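Local coordinates for minor capsid protein (Enterobacteria phage PRD1, PDB 1YQ5) that forms, with P31 and P2, the spike complexes at the five-fold vertices of the phage capsid and is essential for infectivity, at the interface of chains A and B. Numbering follows the deposited sequence. Chains: chain A/B, Minor capsid protein.

Contacts 1 and 2 are two patches of one interface between neighbouring copies of the C-terminal domain of spike protein P5, a homotrimer. The centres of their C-alpha atoms lie about 21 Å apart. Strand 59-68 of chain A reaches both, giving A:Gln62 to contact 2 and A:Lys68 to contact 1. Strand 100-109 supplies A:Thr102 to contact 1 from chain A and B:Leu106 and B:Tyr108 to contact 2 from chain B. The chains present different residues, as expected for a ring of three rather than a two-fold pair. Each subunit can thus offer one face to each neighbour.

Contact 1: the interface of chains A and B. Residues chain A 68, 93, 95, 97-102; chain B 26, 78-79, 87, 89-91.
B:Val89 and A:Thr98 form the apolar centre. The CG2 methyl of B:Val89 lies 3.6 Å from A:Thr98 CA. CG1 of the valine stands anti to its carbonyl carbon (chi1 -55°), and CG2 sits between the backbone N and the carbonyl carbon. On the other flank, A:Thr98 CG2 meets B:Leu78 CB at 3.8 Å, the two side chains crossing at about a right angle. B:Leu78 CD1 touches A:Leu97 CD1, while B:Leu26 CD1 closes in on CB of the same A:Leu97. A:Thr98 holds its hydroxyl between N and carbonyl carbon (chi1 62°). There OG1 shares a 2.7 Å hydrogen bond with A:Ser95 OG, which also accepts from A:Thr98 N. This loop network fixes the rotation of the threonine and points its methyl at chain B.

Further out, A:Thr102 OG1 donates to B:Val89 O at 2.8 Å, from 40° above the carbonyl plane. Water 1 joins B:Val89 N to A:Gly101 O. At the rim, A:Lys68 bends at chi2, chi3 and chi4 and lays its chain across B:Asp87. Its NZ forms a 2.6 Å salt bridge with B:Asp87 OD2, on the syn lone pair. Water 2 links NZ to the other carboxylate oxygen, OD1. The patch joins a loop of one subunit to strand 86-93 of the next and helps hold the P5 trimer together.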
ATOM      1  N   LYS A  68       9.316  -6.113  10.699  1.00 11.31           N
ATOM      2  CA  LYS A  68       9.560  -7.537  10.834  1.00 12.19           C
ATOM      3  C   LYS A  68      10.128  -7.671  12.245  1.00 12.93           C
ATOM      4  O   LYS A  68      11.036  -6.932  12.628  1.00 12.96           O
ATOM      5  CB  LYS A  68      10.602  -8.053   9.828  1.00 11.21           C
ATOM      6  CG  LYS A  68      10.128  -8.213   8.385  1.00 11.85           C
ATOM      7  CD  LYS A  68       8.842  -9.030   8.275  1.00 11.95           C
ATOM      8  CE  LYS A  68       8.916 -10.380   8.996  1.00 12.61           C
ATOM      9  NZ  LYS A  68       9.943 -11.320   8.451  1.00  9.12           N
ATOM     10  N   PRO A  93      -2.479  -9.410  10.875  1.00 13.06           N
ATOM     11  CA  PRO A  93      -2.355 -10.642  11.659  1.00 12.79           C
ATOM     12  C   PRO A  93      -0.963 -11.261  11.544  1.00 13.30           C
ATOM     13  O   PRO A  93      -0.458 -11.488  10.445  1.00 13.15           O
ATOM     14  CB  PRO A  93      -3.446 -11.536  11.070  1.00 13.53           C
ATOM     15  CG  PRO A  93      -4.509 -10.535  10.688  1.00 11.73           C
ATOM     16  CD  PRO A  93      -3.686  -9.446  10.028  1.00 12.66           C
ATOM     17  N   SER A  95       2.055 -14.187  12.111  1.00 12.75           N
ATOM     18  CA  SER A  95       2.216 -15.628  11.962  1.00 14.68           C
ATOM     19  C   SER A  95       3.709 -15.829  11.791  1.00 15.21           C
ATOM     20  O   SER A  95       4.454 -14.860  11.649  1.00 14.01           O
ATOM     21  CB  SER A  95       1.485 -16.159  10.723  1.00 14.93           C
ATOM     22  OG  SER A  95       2.164 -15.796   9.534  1.00 14.95           O
ATOM     23  N   LEU A  97       5.110 -17.095   9.266  1.00 12.47           N
ATOM     24  CA  LEU A  97       5.387 -16.719   7.880  1.00 13.91           C
ATOM     25  C   LEU A  97       5.271 -15.212   7.649  1.00 13.25           C
ATOM     26  O   LEU A  97       5.888 -14.664   6.734  1.00 12.81           O
ATOM     27  CB  LEU A  97       4.429 -17.455   6.938  1.00 11.96           C
ATOM     28  CG  LEU A  97       4.688 -18.960   6.820  1.00 12.05           C
ATOM     29  CD1 LEU A  97       3.554 -19.646   6.064  1.00 12.62           C
ATOM     30  CD2 LEU A  97       6.018 -19.169   6.107  1.00 12.36           C
ATOM     31  N   THR A  98       4.472 -14.546   8.475  1.00 12.18           N
ATOM     32  CA  THR A  98       4.286 -13.105   8.348  1.00 11.77           C
ATOM     33  C   THR A  98       4.415 -12.460   9.724  1.00 12.56           C
ATOM     34  O   THR A  98       3.435 -11.972  10.291  1.00 13.50           O
ATOM     35  CB  THR A  98       2.897 -12.767   7.749  1.00 12.29           C
ATOM     36  OG1 THR A  98       1.865 -13.241   8.624  1.00 11.67           O
ATOM     37  CG2 THR A  98       2.735 -13.422   6.391  1.00  9.80           C
ATOM     38  N   ALA A  99       5.634 -12.464  10.249  1.00 10.41           N
ATOM     39  CA  ALA A  99       5.920 -11.902  11.563  1.00 12.39           C
ATOM     40  C   ALA A  99       6.124 -10.393  11.487  1.00 11.10           C
ATOM     41  O   ALA A  99       7.196  -9.878  11.799  1.00 10.49           O
ATOM     42  CB  ALA A  99       7.157 -12.575  12.155  1.00 12.22           C
ATOM     43  N   GLY A 100       5.081  -9.689  11.067  1.00 11.58           N
ATOM     44  CA  GLY A 100       5.173  -8.250  10.957  1.00 10.29           C
ATOM     45  C   GLY A 100       3.983  -7.676  10.225  1.00 11.28           C
ATOM     46  O   GLY A 100       2.924  -8.300  10.156  1.00 10.40           O
ATOM     47  N   GLY A 101       4.158  -6.486   9.669  1.00 12.06           N
ATOM     48  CA  GLY A 101       3.069  -5.852   8.958  1.00 12.66           C
ATOM     49  C   GLY A 101       3.549  -4.793   7.990  1.00 11.79           C
ATOM     50  O   GLY A 101       4.741  -4.489   7.915  1.00 11.14           O
ATOM     51  N   THR A 102       2.601  -4.213   7.268  1.00 11.78           N
ATOM     52  CA  THR A 102       2.911  -3.202   6.274  1.00 11.65           C
ATOM     53  C   THR A 102       1.782  -2.194   6.123  1.00 12.35           C
ATOM     54  O   THR A 102       0.610  -2.555   6.188  1.00 12.38           O
ATOM     55  CB  THR A 102       3.122  -3.856   4.883  1.00 12.19           C
ATOM     56  OG1 THR A 102       4.254  -4.738   4.926  1.00 11.69           O
ATOM     57  CG2 THR A 102       3.328  -2.788   3.814  1.00 10.88           C
TER
ATOM     58  N   LEU B  26       5.358 -20.294   1.974  1.00 12.63           N
ATOM     59  CA  LEU B  26       5.713 -19.232   1.045  1.00 14.06           C
ATOM     60  C   LEU B  26       6.909 -19.616   0.194  1.00 14.53           C
ATOM     61  O   LEU B  26       8.056 -19.505   0.628  1.00 13.21           O
ATOM     62  CB  LEU B  26       6.006 -17.930   1.798  1.00 13.14           C
ATOM     63  CG  LEU B  26       4.802 -17.255   2.459  1.00 12.84           C
ATOM     64  CD1 LEU B  26       5.281 -16.027   3.226  1.00 10.22           C
ATOM     65  CD2 LEU B  26       3.773 -16.863   1.397  1.00 12.94           C
ATOM     66  N   LEU B  78      -1.561 -14.743   2.918  1.00 12.85           N
ATOM     67  CA  LEU B  78      -0.260 -14.262   3.365  1.00 11.03           C
ATOM     68  C   LEU B  78       0.538 -13.806   2.150  1.00 11.38           C
ATOM     69  O   LEU B  78       0.683 -14.555   1.182  1.00  8.78           O
ATOM     70  CB  LEU B  78       0.499 -15.382   4.078  1.00 12.27           C
ATOM     71  CG  LEU B  78      -0.281 -16.173   5.130  1.00 11.51           C
ATOM     72  CD1 LEU B  78       0.632 -17.225   5.730  1.00 11.97           C
ATOM     73  CD2 LEU B  78      -0.815 -15.238   6.213  1.00 12.78           C
ATOM     74  N   LEU B  79       1.052 -12.582   2.199  1.00 10.62           N
ATOM     75  CA  LEU B  79       1.827 -12.059   1.079  1.00 11.57           C
ATOM     76  C   LEU B  79       3.217 -11.635   1.510  1.00 12.42           C
ATOM     77  O   LEU B  79       3.406 -11.110   2.608  1.00 11.48           O
ATOM     78  CB  LEU B  79       1.105 -10.877   0.428  1.00 11.75           C
ATOM     79  CG  LEU B  79      -0.206 -11.207  -0.288  1.00 13.13           C
ATOM     80  CD1 LEU B  79      -1.287 -11.489   0.733  1.00 14.74           C
ATOM     81  CD2 LEU B  79      -0.616 -10.039  -1.178  1.00 13.83           C
ATOM     82  N   ASP B  87      12.773  -8.398   3.834  1.00 15.47           N
ATOM     83  CA  ASP B  87      11.545  -9.079   3.456  1.00 15.72           C
ATOM     84  C   ASP B  87      10.390  -8.256   4.037  1.00 15.09           C
ATOM     85  O   ASP B  87      10.513  -7.663   5.114  1.00 12.93           O
ATOM     86  CB  ASP B  87      11.513 -10.521   3.973  1.00 17.95           C
ATOM     87  CG  ASP B  87      11.374 -10.605   5.473  1.00 20.27           C
ATOM     88  OD1 ASP B  87      12.296 -10.159   6.188  1.00 22.75           O
ATOM     89  OD2 ASP B  87      10.337 -11.121   5.936  1.00 19.80           O
ATOM     90  N   VAL B  89       6.075  -8.303   4.687  1.00 12.44           N
ATOM     91  CA  VAL B  89       4.898  -9.156   4.709  1.00 12.87           C
ATOM     92  C   VAL B  89       3.618  -8.488   5.178  1.00 13.62           C
ATOM     93  O   VAL B  89       3.627  -7.383   5.727  1.00 12.66           O
ATOM     94  CB  VAL B  89       5.129 -10.364   5.631  1.00 12.55           C
ATOM     95  CG1 VAL B  89       6.386 -11.109   5.215  1.00 10.96           C
ATOM     96  CG2 VAL B  89       5.244  -9.891   7.075  1.00 13.42           C
ATOM     97  N   VAL B  90       2.519  -9.198   4.957  1.00 13.09           N
ATOM     98  CA  VAL B  90       1.203  -8.766   5.385  1.00 13.89           C
ATOM     99  C   VAL B  90       0.277  -9.976   5.324  1.00 13.75           C
ATOM    100  O   VAL B  90       0.460 -10.870   4.492  1.00 12.98           O
ATOM    101  CB  VAL B  90       0.632  -7.650   4.480  1.00 13.93           C
ATOM    102  CG1 VAL B  90       0.116  -8.238   3.164  1.00 16.16           C
ATOM    103  CG2 VAL B  90      -0.480  -6.921   5.214  1.00 17.05           C
ATOM    104  N   ALA B  91      -0.696 -10.010   6.226  1.00 13.13           N
ATOM    105  CA  ALA B  91      -1.680 -11.084   6.264  1.00 13.19           C
ATOM    106  C   ALA B  91      -3.032 -10.407   6.047  1.00 13.08           C
ATOM    107  O   ALA B  91      -3.311  -9.379   6.660  1.00 11.25           O
ATOM    108  CB  ALA B  91      -1.640 -11.790   7.613  1.00 13.22           C
TER
HETATM  109  O   HOH W   1       6.674  -6.212   6.646  1.00 10.55           O
HETATM  110  O   HOH W   2      13.046 -11.207   8.517  1.00 21.39           O

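Contact 2: the interface of chains A and B. Residues chain A 6, 8, 38, 62, 139, 141; chain B 60, 106, 108, 143.
A:Asn38 (chi1 -178°), B:Tyr108 (chi1 180°), A:Gln62 and B:Leu106 are among the side chains whose CG stands anti to the backbone N. This extends them from their strands towards the partner chain. A:Asn38 and B:Tyr108 cross at about a right angle, yet their flat groups are nearly parallel, with amide and ring planes 21° apart. A:Asn38 CB lies over one ring face, offset towards the rim, in a CH-pi contact 3.9 Å from the ring centroid of B:Tyr108. The amide carbon CG also lies above that face near the rim, 3.5 Å from B:Tyr108 CE1. The amide therefore packs against the ring through its flat side.

B:Leu106 packs among A:Gln62, A:Thr139 and A:Ala141. Its CD2 methyl is 3.5 Å from A:Gln62 CG, and the two side chains run antiparallel alongside one another. The bend of A:Gln62 at chi2 turns its amide aside, so CH2 groups make the contact. The same CD2 meets A:Thr139 CG2 at 3.8 Å and also reaches A:Ala141 CB. B:Leu60 splits its branches: CD1 touches A:Ala6 CB at 3.6 Å and CD2 faces the methyl of A:Thr139.

No direct polar bond crosses this patch. A:Thr139 holds CG2 anti to the backbone N, towards the leucines, and OG1 anti to the carbonyl carbon. There its OG1 shares a 2.8 Å hydrogen bond with A:Ser8 OG. Water 3 then bridges A:Thr139 OG1 and B:Leu106 O, at 2.7 Å from the threonine oxygen. The site is a mainly apolar sheet-to-sheet seam that helps join neighbouring subunits of the spike trimer.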
ATOM      1  N   ALA A   6      12.696  12.876  -0.973  1.00 12.14           N
ATOM      2  CA  ALA A   6      12.443  11.533  -0.469  1.00 11.50           C
ATOM      3  C   ALA A   6      13.372  11.245   0.693  1.00 12.81           C
ATOM      4  O   ALA A   6      14.448  11.838   0.812  1.00 13.97           O
ATOM      5  CB  ALA A   6      12.655  10.500  -1.577  1.00 11.89           C
ATOM      6  N   SER A   8      14.398   7.658   3.176  1.00 12.60           N
ATOM      7  CA  SER A   8      14.193   6.257   3.515  1.00 13.66           C
ATOM      8  C   SER A   8      15.013   5.969   4.767  1.00 14.12           C
ATOM      9  O   SER A   8      16.215   6.242   4.810  1.00 14.22           O
ATOM     10  CB  SER A   8      14.633   5.364   2.351  1.00 14.43           C
ATOM     11  OG  SER A   8      14.303   4.007   2.600  1.00 16.71           O
ATOM     12  N   ASN A  38      18.546   6.306   2.377  1.00 15.12           N
ATOM     13  CA  ASN A  38      18.599   7.089   1.153  1.00 16.12           C
ATOM     14  C   ASN A  38      17.876   8.403   1.396  1.00 17.76           C
ATOM     15  O   ASN A  38      16.849   8.441   2.082  1.00 15.09           O
ATOM     16  CB  ASN A  38      17.925   6.327   0.004  1.00 16.93           C
ATOM     17  CG  ASN A  38      17.993   7.078  -1.318  1.00 18.76           C
ATOM     18  OD1 ASN A  38      19.077   7.314  -1.861  1.00 19.68           O
ATOM     19  ND2 ASN A  38      16.834   7.457  -1.840  1.00 15.35           N
ATOM     20  N   GLN A  62       3.986   9.660  -1.126  1.00 14.10           N
ATOM     21  CA  GLN A  62       3.849   8.210  -1.096  1.00 14.27           C
ATOM     22  C   GLN A  62       4.624   7.788   0.143  1.00 14.23           C
ATOM     23  O   GLN A  62       5.805   8.108   0.289  1.00 13.71           O
ATOM     24  CB  GLN A  62       4.459   7.568  -2.343  1.00 16.03           C
ATOM     25  CG  GLN A  62       4.473   6.039  -2.309  1.00 19.53           C
ATOM     26  CD  GLN A  62       3.107   5.433  -2.019  1.00 23.16           C
ATOM     27  OE1 GLN A  62       2.118   5.751  -2.682  1.00 26.40           O
ATOM     28  NE2 GLN A  62       3.049   4.546  -1.026  1.00 26.79           N
ATOM     29  N   THR A 139       9.708   4.941   4.546  1.00 11.97           N
ATOM     30  CA  THR A 139      10.099   5.677   3.354  1.00 13.36           C
ATOM     31  C   THR A 139       8.989   6.617   2.906  1.00 14.35           C
ATOM     32  O   THR A 139       7.822   6.230   2.837  1.00 14.89           O
ATOM     33  CB  THR A 139      10.425   4.716   2.192  1.00 13.82           C
ATOM     34  OG1 THR A 139      11.531   3.883   2.559  1.00 15.65           O
ATOM     35  CG2 THR A 139      10.775   5.496   0.932  1.00 14.49           C
ATOM     36  N   ALA A 141       8.167   9.814  -0.052  1.00 13.38           N
ATOM     37  CA  ALA A 141       8.612  10.509  -1.248  1.00 12.22           C
ATOM     38  C   ALA A 141       7.526  11.452  -1.736  1.00 13.22           C
ATOM     39  O   ALA A 141       6.351  11.090  -1.781  1.00 12.15           O
ATOM     40  CB  ALA A 141       8.962   9.505  -2.346  1.00 10.85           C
TER
ATOM     41  N   LEU B  60      14.488   4.112  -5.722  1.00 13.70           N
ATOM     42  CA  LEU B  60      13.219   3.878  -5.046  1.00 14.10           C
ATOM     43  C   LEU B  60      12.261   3.148  -5.970  1.00 14.25           C
ATOM     44  O   LEU B  60      12.098   3.520  -7.136  1.00 15.28           O
ATOM     45  CB  LEU B  60      12.600   5.206  -4.609  1.00 15.06           C
ATOM     46  CG  LEU B  60      13.354   5.965  -3.515  1.00 15.64           C
ATOM     47  CD1 LEU B  60      12.765   7.358  -3.350  1.00 15.33           C
ATOM     48  CD2 LEU B  60      13.266   5.185  -2.203  1.00 14.90           C
ATOM     49  N   LEU B 106       6.814   0.910  -0.986  1.00 13.07           N
ATOM     50  CA  LEU B 106       7.703   1.889  -1.599  1.00 12.82           C
ATOM     51  C   LEU B 106       8.974   1.603  -0.811  1.00 12.82           C
ATOM     52  O   LEU B 106       9.015   1.824   0.396  1.00 11.77           O
ATOM     53  CB  LEU B 106       7.254   3.332  -1.341  1.00 13.03           C
ATOM     54  CG  LEU B 106       8.321   4.366  -1.748  1.00 14.70           C
ATOM     55  CD1 LEU B 106       8.632   4.212  -3.224  1.00 15.17           C
ATOM     56  CD2 LEU B 106       7.845   5.784  -1.449  1.00 16.75           C
ATOM     57  N   TYR B 108      13.600   1.240  -0.925  1.00 13.11           N
ATOM     58  CA  TYR B 108      14.845   1.598  -1.585  1.00 12.99           C
ATOM     59  C   TYR B 108      15.551   0.296  -1.928  1.00 14.10           C
ATOM     60  O   TYR B 108      15.687  -0.587  -1.077  1.00 13.89           O
ATOM     61  CB  TYR B 108      15.759   2.421  -0.679  1.00 13.21           C
ATOM     62  CG  TYR B 108      17.051   2.775  -1.378  1.00 15.34           C
ATOM     63  CD1 TYR B 108      17.086   3.791  -2.330  1.00 15.36           C
ATOM     64  CD2 TYR B 108      18.217   2.044  -1.148  1.00 15.94           C
ATOM     65  CE1 TYR B 108      18.248   4.071  -3.044  1.00 17.00           C
ATOM     66  CE2 TYR B 108      19.388   2.317  -1.857  1.00 17.69           C
ATOM     67  CZ  TYR B 108      19.392   3.332  -2.804  1.00 18.57           C
ATOM     68  OH  TYR B 108      20.532   3.609  -3.519  1.00 22.61           O
ATOM     69  N   ILE B 143      10.612   4.747  -9.230  1.00 16.28           N
ATOM     70  CA  ILE B 143      10.159   6.135  -9.195  1.00 16.87           C
ATOM     71  C   ILE B 143      11.266   7.161  -8.969  1.00 17.89           C
ATOM     72  O   ILE B 143      11.013   8.362  -9.009  1.00 17.68           O
ATOM     73  CB  ILE B 143       9.049   6.357  -8.143  1.00 19.10           C
ATOM     74  CG1 ILE B 143       9.626   6.261  -6.737  1.00 18.68           C
ATOM     75  CG2 ILE B 143       7.938   5.322  -8.334  1.00 17.69           C
ATOM     76  CD1 ILE B 143       8.690   6.811  -5.687  1.00 21.33           C
TER
HETATM   77  O   HOH W   3      10.517   1.364   2.645  1.00 11.84           O